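PDB 4OVD: peptidoglycan glycosyltransferase from Atopobium parvulum, which belongs to the penicillin-binding protein family, joining a dimerisation domain to a larger domain of the transpeptidase type. Local coordinates for residues T302-D307 with E371-F376; F376-T381 with I422-A427; Q234-V239 with Y266-F271. All blocks are in the same frame, centred on the assembly; numbering follows the deposited sequence.

Contact 1: T302-D307 with E371-F376; sequences TSIGVD and EGIDKF
Helix-helix packing inside the transpeptidase domain brings Ser-303 and Ile-304 of helix 298-307 against Gly-372 and Ile-373 in the last turns of helix 366-375 and Phe-376 just after it. The two backbones come close where Ile-304 meets Gly-372, their CA atoms 5.7 Å apart. Glycine suits this place because its bare backbone lets a long branch of the other helix lie directly on it: Ile-304 CD1 sits 3.7 Å from Gly-372 CA. The branch gets there because CG1 stands anti to the carbonyl carbon (chi1 -68°) and the chain then runs on nearly straight (chi2 168°), which drives the terminal methyl into the opposing helix. There it also meets the end of Ile-373, the two CD1 methyls lying 3.9 Å apart. Although Ile-373 starts out away from helix 298-307, its chain bends back so that this methyl returns to the interface. The side chains of Ile-304 and Phe-376 run alongside each other, pointing opposite ways, and Ile-304 CG1 lies near the ring plane, at its edge, 4.1 Å from CE2. At the far end of the ring Phe-376 CZ meets Ser-303 CB obliquely, at 3.6 Å. Serine is small enough to let the ring come this close, and its hydroxyl is satisfied within its own helix by Val-299 O, which lets a polar residue sit in an otherwise apolar, buried interface. Helix 298-307 starts at Lys-298, the last residue of a sequence matching the SxxK motif of this family. Around the pair, helix 353-364 adds Ile-364 against Ile-304, helix 458-474 brings Glu-464 to Ser-303, and helix 418-429 packs beside the Phe-376 ring through Ala-424 and Ala-427.

Contact 2: F376-T381 with I422-A427; sequences FGIGHT and IRAYTA
Arg-423 holds CG anti to its own backbone nitrogen (chi1 -179°) and stays extended to NE, a reach that carries its guanidinium from helix 418-429 to the loop at 377-381. Phe-376 has chi1 near -94°, well off the usual staggered value, and this swings its ring along the same helix. Ring atom CD1 lies 3.6 Å from Ala-424 CB, and CE1 lies 4.1 Å from Ala-427 CB. One helical turn thus offers two small methyls to one large ring, and alanine suits both places because it keeps the helix close: the CA atoms of Phe-376 and Ala-424 are 5.6 Å apart. The ring also points an edge at the backbone, with Ala-424 O in its plane and 3.6 Å from CE1, where the slightly positive ring hydrogens suit a carbonyl oxygen. Ile-378 adds its CD1 more loosely beside Ala-424. The chain between these groups turns sharply. Gly-377 ends the preceding helix in a Schellman motif, its positive phi (81°) being easy for glycine, and a type II beta turn runs from there to His-380, closed by His-380 N to Gly-377 O at 2.9 Å. At the polar end a water takes a hydrogen bond from Arg-423 NH1 (2.9 Å), lying in the guanidinium plane at its edge, and is bonded in turn to His-380 O (3.0 Å). Back on the helix, Thr-426 OG1 donates to Arg-423 O, and also pairs with Val-435 N; NE of the arginine makes a weak bond to Val-435 O. The contact therefore divides its labour: apolar packing fixes the helix end, while the positive guanidinium is linked through a water to the loop carbonyl of His-380.

Contact 3: Q234-V239 with Y266-F271; sequences QLTAAV and YPLPDF
Thr-236 OG1 has one hydrogen bond, to Glu-232 O one turn back in helix 225-242, and two apolar neighbours: it lies in the plane of the Tyr-266 ring at its edge, 4.0 Å from CD2, and touches Leu-268 CD1 at 3.7 Å. With its proton spent on its own helix, the hydroxyl can face apolar neighbours at little cost. The methyl of the same threonine, CG2, reaches the next ring atom along, 3.9 Å from Tyr-266 CE2. Threonine thus suits a partly exposed border, its methyl packing while its oxygen stays bonded. The centre of the contact is the tyrosine itself. Its CG is anti to the backbone nitrogen (chi1 -177°), which projects the ring from the end of strand 260-266 onto the helix. Val-239 CG1 then forms a CH-pi contact over one face, 4.0 Å from the ring centroid and only 17° off the normal. The opposite face is touched by Pro-267 CB, 4.2 Å above the plane; the cis peptide joining the two residues folds the proline back onto the ring it follows. At the root of the tyrosine, Leu-235 CD2 packs 4.0 Å from CB, a branched apolar chain filling the buried side. Helix and strand end are thus joined by dispersion and CH-pi attraction, with the aromatic ring clasped between an aliphatic residue on each face, while the neighbouring hydroxyl has its hydrogen-bonding need met within its own helix.

In the fold
Along the chain contact 3 closes first, then contact 1, then contact 2. Contacts 1 and 2 are neighbours, their centres 11 Å apart, and they share Phe-376, so helices 298-307, 366-375 and 418-429 form one packed cluster in the transpeptidase domain; Ile-373 O with Ile-378 N and Asp-374 OD1 with His-380 NE2 tie them further, probably as hydrogen bonds. Contact 3 stands apart, its centre 35 Å from contact 1, across the chain's centre, and 26 Å from contact 2. The five-stranded antiparallel sheet lies between: strand 525-532 touches helix 418-429 and also helix 225-242, so the contacts belong to helical layers packed against a common sheet.

Contact 1: T302-D307 with E371-F376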
loop_
_atom_site.group_PDB
_atom_site.type_symbol
_atom_site.label_atom_id
_atom_site.label_comp_id
_atom_site.label_asym_id
_atom_site.label_seq_id
_atom_site.Cartn_x
_atom_site.Cartn_y
_atom_site.Cartn_z
ATOM N N THR A 302 -3.198 15.444 9.155
ATOM C CA THR A 302 -2.713 15.908 10.469
ATOM C C THR A 302 -1.220 16.089 10.449
ATOM O O THR A 302 -0.695 16.995 11.120
ATOM C CB THR A 302 -3.159 14.959 11.594
ATOM O OG1 THR A 302 -2.858 13.627 11.182
ATOM C CG2 THR A 302 -4.651 14.940 11.723
ATOM N N SER A 303 -0.509 15.211 9.755
ATOM C CA SER A 303 0.933 15.404 9.620
ATOM C C SER A 303 1.305 16.773 9.029
ATOM O O SER A 303 2.229 17.445 9.496
ATOM C CB SER A 303 1.518 14.336 8.735
ATOM O OG SER A 303 1.377 13.130 9.429
ATOM N N ILE A 304 0.611 17.182 7.988
ATOM C CA ILE A 304 0.873 18.453 7.364
ATOM C C ILE A 304 0.693 19.649 8.306
ATOM O O ILE A 304 1.534 20.535 8.315
ATOM C CB ILE A 304 -0.017 18.610 6.117
ATOM C CG1 ILE A 304 0.409 17.623 5.052
ATOM C CG2 ILE A 304 0.102 20.008 5.537
ATOM C CD1 ILE A 304 -0.644 17.540 3.923
ATOM N N GLY A 305 -0.392 19.646 9.090
ATOM C CA GLY A 305 -0.660 20.675 10.029
ATOM C C GLY A 305 0.381 20.732 11.124
ATOM O O GLY A 305 0.965 21.784 11.443
ATOM N N VAL A 306 0.683 19.578 11.644
ATOM C CA VAL A 306 1.626 19.485 12.730
ATOM C C VAL A 306 3.003 19.873 12.236
ATOM O O VAL A 306 3.722 20.651 12.853
ATOM C CB VAL A 306 1.645 18.056 13.288
ATOM C CG1 VAL A 306 2.842 17.883 14.244
ATOM C CG2 VAL A 306 0.345 17.741 14.012
ATOM N N ASP A 307 3.373 19.374 11.070
ATOM C CA ASP A 307 4.694 19.677 10.576
ATOM C C ASP A 307 4.779 21.136 10.248
ATOM O O ASP A 307 5.846 21.673 10.195
ATOM C CB ASP A 307 5.081 18.861 9.352
ATOM C CG ASP A 307 6.625 18.754 9.229
ATOM O OD1 ASP A 307 7.322 18.317 10.224
ATOM O OD2 ASP A 307 7.111 19.118 8.150
ATOM N N GLU A 371 0.745 21.778 -0.839
ATOM C CA GLU A 371 2.193 21.547 -0.825
ATOM C C GLU A 371 2.537 20.297 -0.066
ATOM O O GLU A 371 3.398 19.541 -0.486
ATOM C CB GLU A 371 2.972 22.732 -0.249
ATOM C CG GLU A 371 3.012 23.888 -1.247
ATOM C CD GLU A 371 3.515 25.179 -0.636
ATOM O OE1 GLU A 371 3.639 25.262 0.613
ATOM O OE2 GLU A 371 3.737 26.120 -1.419
ATOM N N GLY A 372 1.808 20.023 1.013
ATOM C CA GLY A 372 2.094 18.838 1.794
ATOM C C GLY A 372 1.736 17.561 1.071
ATOM O O GLY A 372 2.453 16.586 1.192
ATOM N N ILE A 373 0.553 17.530 0.462
ATOM C CA ILE A 373 0.080 16.383 -0.310
ATOM C C ILE A 373 1.159 15.997 -1.298
ATOM O O ILE A 373 1.474 14.814 -1.491
ATOM C CB ILE A 373 -1.144 16.817 -1.175
ATOM C CG1 ILE A 373 -2.337 16.998 -0.289
ATOM C CG2 ILE A 373 -1.506 15.871 -2.280
ATOM C CD1 ILE A 373 -2.420 15.994 0.794
ATOM N N ASP A 374 1.704 17.030 -1.942
ATOM C CA ASP A 374 2.701 16.865 -2.964
ATOM C C ASP A 374 3.997 16.344 -2.362
ATOM O O ASP A 374 4.593 15.428 -2.882
ATOM C CB ASP A 374 2.920 18.190 -3.659
ATOM C CG ASP A 374 3.695 18.046 -4.918
ATOM O OD1 ASP A 374 3.061 17.676 -5.929
ATOM O OD2 ASP A 374 4.903 18.357 -4.907
ATOM N N LYS A 375 4.414 16.903 -1.228
ATOM C CA LYS A 375 5.618 16.447 -0.607
ATOM C C LYS A 375 5.450 14.978 -0.187
ATOM O O LYS A 375 6.394 14.215 -0.229
ATOM C CB LYS A 375 5.832 17.339 0.626
ATOM C CG LYS A 375 7.248 17.520 1.122
ATOM C CD LYS A 375 7.260 18.650 2.140
ATOM C CE LYS A 375 8.650 19.221 2.393
ATOM N NZ LYS A 375 9.653 18.196 2.780
ATOM N N PHE A 376 4.239 14.582 0.238
ATOM C CA PHE A 376 3.981 13.200 0.640
ATOM C C PHE A 376 3.880 12.236 -0.541
ATOM O O PHE A 376 3.598 11.014 -0.344
ATOM C CB PHE A 376 2.712 13.098 1.464
ATOM C CG PHE A 376 2.907 13.148 2.957
ATOM C CD1 PHE A 376 3.330 12.012 3.627
ATOM C CD2 PHE A 376 2.609 14.280 3.706
ATOM C CE1 PHE A 376 3.465 11.991 5.006
ATOM C CE2 PHE A 376 2.730 14.258 5.073
ATOM C CZ PHE A 376 3.161 13.111 5.731
#

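Contact 2: F376-T381 with I422-A427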
loop_
_atom_site.group_PDB
_atom_site.type_symbol
_atom_site.label_atom_id
_atom_site.label_comp_id
_atom_site.label_asym_id
_atom_site.label_seq_id
_atom_site.Cartn_x
_atom_site.Cartn_y
_atom_site.Cartn_z
ATOM N N PHE A 376 4.239 14.582 0.238
ATOM C CA PHE A 376 3.981 13.200 0.640
ATOM C C PHE A 376 3.880 12.236 -0.541
ATOM O O PHE A 376 3.598 11.014 -0.344
ATOM C CB PHE A 376 2.712 13.098 1.464
ATOM C CG PHE A 376 2.907 13.148 2.957
ATOM C CD1 PHE A 376 3.330 12.012 3.627
ATOM C CD2 PHE A 376 2.609 14.280 3.706
ATOM C CE1 PHE A 376 3.465 11.991 5.006
ATOM C CE2 PHE A 376 2.730 14.258 5.073
ATOM C CZ PHE A 376 3.161 13.111 5.731
ATOM N N GLY A 377 4.065 12.750 -1.758
ATOM C CA GLY A 377 4.012 11.897 -2.968
ATOM C C GLY A 377 2.587 11.582 -3.483
ATOM O O GLY A 377 2.422 10.774 -4.402
ATOM N N ILE A 378 1.574 12.253 -2.948
ATOM C CA ILE A 378 0.193 11.951 -3.336
ATOM C C ILE A 378 -0.019 12.437 -4.728
ATOM O O ILE A 378 0.251 13.572 -5.006
ATOM C CB ILE A 378 -0.807 12.577 -2.380
ATOM C CG1 ILE A 378 -0.544 12.085 -0.957
ATOM C CG2 ILE A 378 -2.227 12.212 -2.811
ATOM C CD1 ILE A 378 -0.439 10.568 -0.850
ATOM N N GLY A 379 -0.466 11.555 -5.632
ATOM C CA GLY A 379 -0.595 11.929 -7.008
ATOM C C GLY A 379 0.683 11.710 -7.800
ATOM O O GLY A 379 0.775 12.157 -8.904
ATOM N N HIS A 380 1.675 11.029 -7.235
ATOM C CA HIS A 380 2.927 10.747 -7.925
ATOM C C HIS A 380 3.187 9.276 -7.767
ATOM O O HIS A 380 2.902 8.698 -6.706
ATOM C CB HIS A 380 4.097 11.496 -7.259
ATOM C CG HIS A 380 3.996 12.979 -7.353
ATOM N ND1 HIS A 380 4.668 13.706 -8.306
ATOM C CD2 HIS A 380 3.308 13.876 -6.606
ATOM C CE1 HIS A 380 4.408 14.992 -8.137
ATOM N NE2 HIS A 380 3.579 15.119 -7.116
ATOM N N THR A 381 3.783 8.662 -8.758
ATOM C CA THR A 381 4.074 7.235 -8.635
ATOM C C THR A 381 5.070 7.061 -7.484
ATOM O O THR A 381 5.845 7.917 -7.171
ATOM C CB THR A 381 4.626 6.685 -9.972
ATOM O OG1 THR A 381 5.577 7.622 -10.471
ATOM C CG2 THR A 381 3.529 6.579 -10.988
ATOM N N ILE A 422 0.250 3.928 1.605
ATOM C CA ILE A 422 1.221 3.139 2.306
ATOM C C ILE A 422 2.538 3.866 2.309
ATOM O O ILE A 422 3.173 4.023 3.341
ATOM C CB ILE A 422 1.339 1.759 1.633
ATOM C CG1 ILE A 422 0.022 0.966 1.815
ATOM C CG2 ILE A 422 2.500 1.001 2.181
ATOM C CD1 ILE A 422 -0.007 -0.320 1.070
ATOM N N ARG A 423 2.927 4.377 1.165
ATOM C CA ARG A 423 4.190 5.055 1.072
ATOM C C ARG A 423 4.191 6.275 2.007
ATOM O O ARG A 423 5.169 6.549 2.702
ATOM C CB ARG A 423 4.494 5.447 -0.354
ATOM C CG ARG A 423 5.828 6.130 -0.483
ATOM C CD ARG A 423 6.095 6.647 -1.873
ATOM N NE ARG A 423 7.431 7.253 -1.883
ATOM C CZ ARG A 423 7.802 8.240 -2.685
ATOM N NH1 ARG A 423 6.932 8.821 -3.518
ATOM N NH2 ARG A 423 9.040 8.696 -2.610
ATOM N N ALA A 424 3.113 7.028 2.024
ATOM C CA ALA A 424 3.053 8.184 2.907
ATOM C C ALA A 424 3.212 7.779 4.363
ATOM O O ALA A 424 3.992 8.425 5.083
ATOM C CB ALA A 424 1.744 8.927 2.717
ATOM N N TYR A 425 2.538 6.683 4.787
ATOM C CA TYR A 425 2.638 6.237 6.165
ATOM C C TYR A 425 4.076 5.900 6.555
ATOM O O TYR A 425 4.458 6.074 7.731
ATOM C CB TYR A 425 1.730 5.032 6.390
ATOM C CG TYR A 425 0.289 5.393 6.708
ATOM C CD1 TYR A 425 -0.439 6.250 5.944
ATOM C CD2 TYR A 425 -0.323 4.850 7.811
ATOM C CE1 TYR A 425 -1.814 6.525 6.224
ATOM C CE2 TYR A 425 -1.632 5.135 8.140
ATOM C CZ TYR A 425 -2.393 5.960 7.351
ATOM O OH TYR A 425 -3.686 6.249 7.769
ATOM N N THR A 426 4.891 5.459 5.590
ATOM C CA THR A 426 6.264 5.149 5.926
ATOM C C THR A 426 6.953 6.367 6.561
ATOM O O THR A 426 7.717 6.155 7.451
ATOM C CB THR A 426 7.144 4.535 4.810
ATOM O OG1 THR A 426 7.386 5.479 3.745
ATOM C CG2 THR A 426 6.526 3.287 4.293
ATOM N N ALA A 427 6.679 7.592 6.120
ATOM C CA ALA A 427 7.280 8.756 6.713
ATOM C C ALA A 427 6.955 8.862 8.197
ATOM O O ALA A 427 7.821 9.200 9.014
ATOM C CB ALA A 427 6.873 10.025 5.984
HETATM O O HOH W 1 4.127 8.218 -3.985
#

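Contact 3: Q234-V239 with Y266-F271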
loop_
_atom_site.group_PDB
_atom_site.type_symbol
_atom_site.label_atom_id
_atom_site.label_comp_id
_atom_site.label_asym_id
_atom_site.label_seq_id
_atom_site.Cartn_x
_atom_site.Cartn_y
_atom_site.Cartn_z
ATOM N N GLN A 234 -5.249 -15.575 4.085
ATOM C CA GLN A 234 -5.990 -14.665 4.953
ATOM C C GLN A 234 -6.803 -13.641 4.168
ATOM O O GLN A 234 -7.958 -13.386 4.483
ATOM C CB GLN A 234 -5.076 -14.047 6.010
ATOM C CG GLN A 234 -4.653 -15.137 6.995
ATOM C CD GLN A 234 -3.765 -14.678 8.108
ATOM O OE1 GLN A 234 -4.044 -13.683 8.745
ATOM N NE2 GLN A 234 -2.692 -15.440 8.375
ATOM N N LEU A 235 -6.234 -13.105 3.097
ATOM C CA LEU A 235 -7.008 -12.179 2.290
ATOM C C LEU A 235 -8.187 -12.956 1.666
ATOM O O LEU A 235 -9.321 -12.509 1.696
ATOM C CB LEU A 235 -6.118 -11.533 1.230
ATOM C CG LEU A 235 -6.885 -10.711 0.199
ATOM C CD1 LEU A 235 -7.696 -9.620 0.857
ATOM C CD2 LEU A 235 -5.964 -10.127 -0.824
ATOM N N THR A 236 -7.947 -14.145 1.145
ATOM C CA THR A 236 -9.077 -14.916 0.538
ATOM C C THR A 236 -10.197 -15.169 1.547
ATOM O O THR A 236 -11.390 -14.915 1.252
ATOM C CB THR A 236 -8.589 -16.242 -0.078
ATOM O OG1 THR A 236 -7.560 -15.960 -1.029
ATOM C CG2 THR A 236 -9.720 -17.020 -0.741
ATOM N N ALA A 237 -9.816 -15.576 2.761
ATOM C CA ALA A 237 -10.817 -15.849 3.835
ATOM C C ALA A 237 -11.560 -14.585 4.245
ATOM O O ALA A 237 -12.765 -14.632 4.520
ATOM C CB ALA A 237 -10.187 -16.543 5.067
ATOM N N ALA A 238 -10.852 -13.457 4.261
ATOM C CA ALA A 238 -11.480 -12.205 4.646
ATOM C C ALA A 238 -12.514 -11.757 3.631
ATOM O O ALA A 238 -13.572 -11.249 3.995
ATOM C CB ALA A 238 -10.420 -11.128 4.783
ATOM N N VAL A 239 -12.129 -11.815 2.354
ATOM C CA VAL A 239 -13.026 -11.457 1.278
ATOM C C VAL A 239 -14.302 -12.242 1.423
ATOM O O VAL A 239 -15.384 -11.680 1.344
ATOM C CB VAL A 239 -12.339 -11.655 -0.100
ATOM C CG1 VAL A 239 -13.353 -11.870 -1.239
ATOM C CG2 VAL A 239 -11.436 -10.444 -0.348
ATOM N N TYR A 266 -6.983 -9.721 -4.418
ATOM C CA TYR A 266 -7.966 -10.715 -4.713
ATOM C C TYR A 266 -8.811 -10.061 -5.774
ATOM O O TYR A 266 -9.218 -8.903 -5.587
ATOM C CB TYR A 266 -8.823 -11.054 -3.477
ATOM C CG TYR A 266 -9.833 -12.139 -3.719
ATOM C CD1 TYR A 266 -11.017 -11.868 -4.371
ATOM C CD2 TYR A 266 -9.615 -13.448 -3.293
ATOM C CE1 TYR A 266 -11.938 -12.870 -4.632
ATOM C CE2 TYR A 266 -10.540 -14.453 -3.550
ATOM C CZ TYR A 266 -11.685 -14.154 -4.227
ATOM O OH TYR A 266 -12.629 -15.112 -4.467
ATOM N N PRO A 267 -9.153 -10.805 -6.856
ATOM C CA PRO A 267 -8.821 -12.215 -7.123
ATOM C C PRO A 267 -7.379 -12.520 -7.409
ATOM O O PRO A 267 -6.651 -11.697 -8.006
ATOM C CB PRO A 267 -9.680 -12.592 -8.366
ATOM C CG PRO A 267 -10.374 -11.359 -8.804
ATOM C CD PRO A 267 -10.242 -10.308 -7.713
ATOM N N LEU A 268 -6.995 -13.748 -7.050
ATOM C CA LEU A 268 -5.661 -14.241 -7.231
ATOM C C LEU A 268 -5.695 -15.132 -8.440
ATOM O O LEU A 268 -6.754 -15.648 -8.793
ATOM C CB LEU A 268 -5.238 -15.080 -6.042
ATOM C CG LEU A 268 -4.870 -14.367 -4.748
ATOM C CD1 LEU A 268 -4.919 -15.306 -3.539
ATOM C CD2 LEU A 268 -3.484 -13.778 -4.928
ATOM N N PRO A 269 -4.567 -15.287 -9.114
ATOM C CA PRO A 269 -4.606 -16.185 -10.281
ATOM C C PRO A 269 -4.099 -17.617 -10.014
ATOM O O PRO A 269 -3.396 -17.849 -9.037
ATOM C CB PRO A 269 -3.592 -15.557 -11.196
ATOM C CG PRO A 269 -2.556 -15.056 -10.263
ATOM C CD PRO A 269 -3.277 -14.617 -9.003
ATOM N N ASP A 270 -4.360 -18.532 -10.947
ATOM C CA ASP A 270 -3.848 -19.907 -10.855
ATOM C C ASP A 270 -3.602 -20.513 -12.235
ATOM O O ASP A 270 -4.309 -20.188 -13.199
ATOM C CB ASP A 270 -4.802 -20.824 -10.103
ATOM C CG ASP A 270 -6.036 -21.158 -10.905
ATOM O OD1 ASP A 270 -6.501 -20.258 -11.642
ATOM O OD2 ASP A 270 -6.540 -22.306 -10.780
ATOM N N PHE A 271 -2.643 -21.443 -12.297
ATOM C CA PHE A 271 -2.283 -22.125 -13.542
ATOM C C PHE A 271 -1.803 -21.065 -14.523
ATOM O O PHE A 271 -1.642 -19.903 -14.142
ATOM C CB PHE A 271 -3.476 -22.898 -14.117
ATOM C CG PHE A 271 -3.915 -24.064 -13.277
ATOM C CD1 PHE A 271 -4.234 -23.901 -11.932
ATOM C CD2 PHE A 271 -4.106 -25.301 -13.848
ATOM C CE1 PHE A 271 -4.664 -24.973 -11.159
ATOM C CE2 PHE A 271 -4.546 -26.371 -13.089
ATOM C CZ PHE A 271 -4.824 -26.210 -11.741
#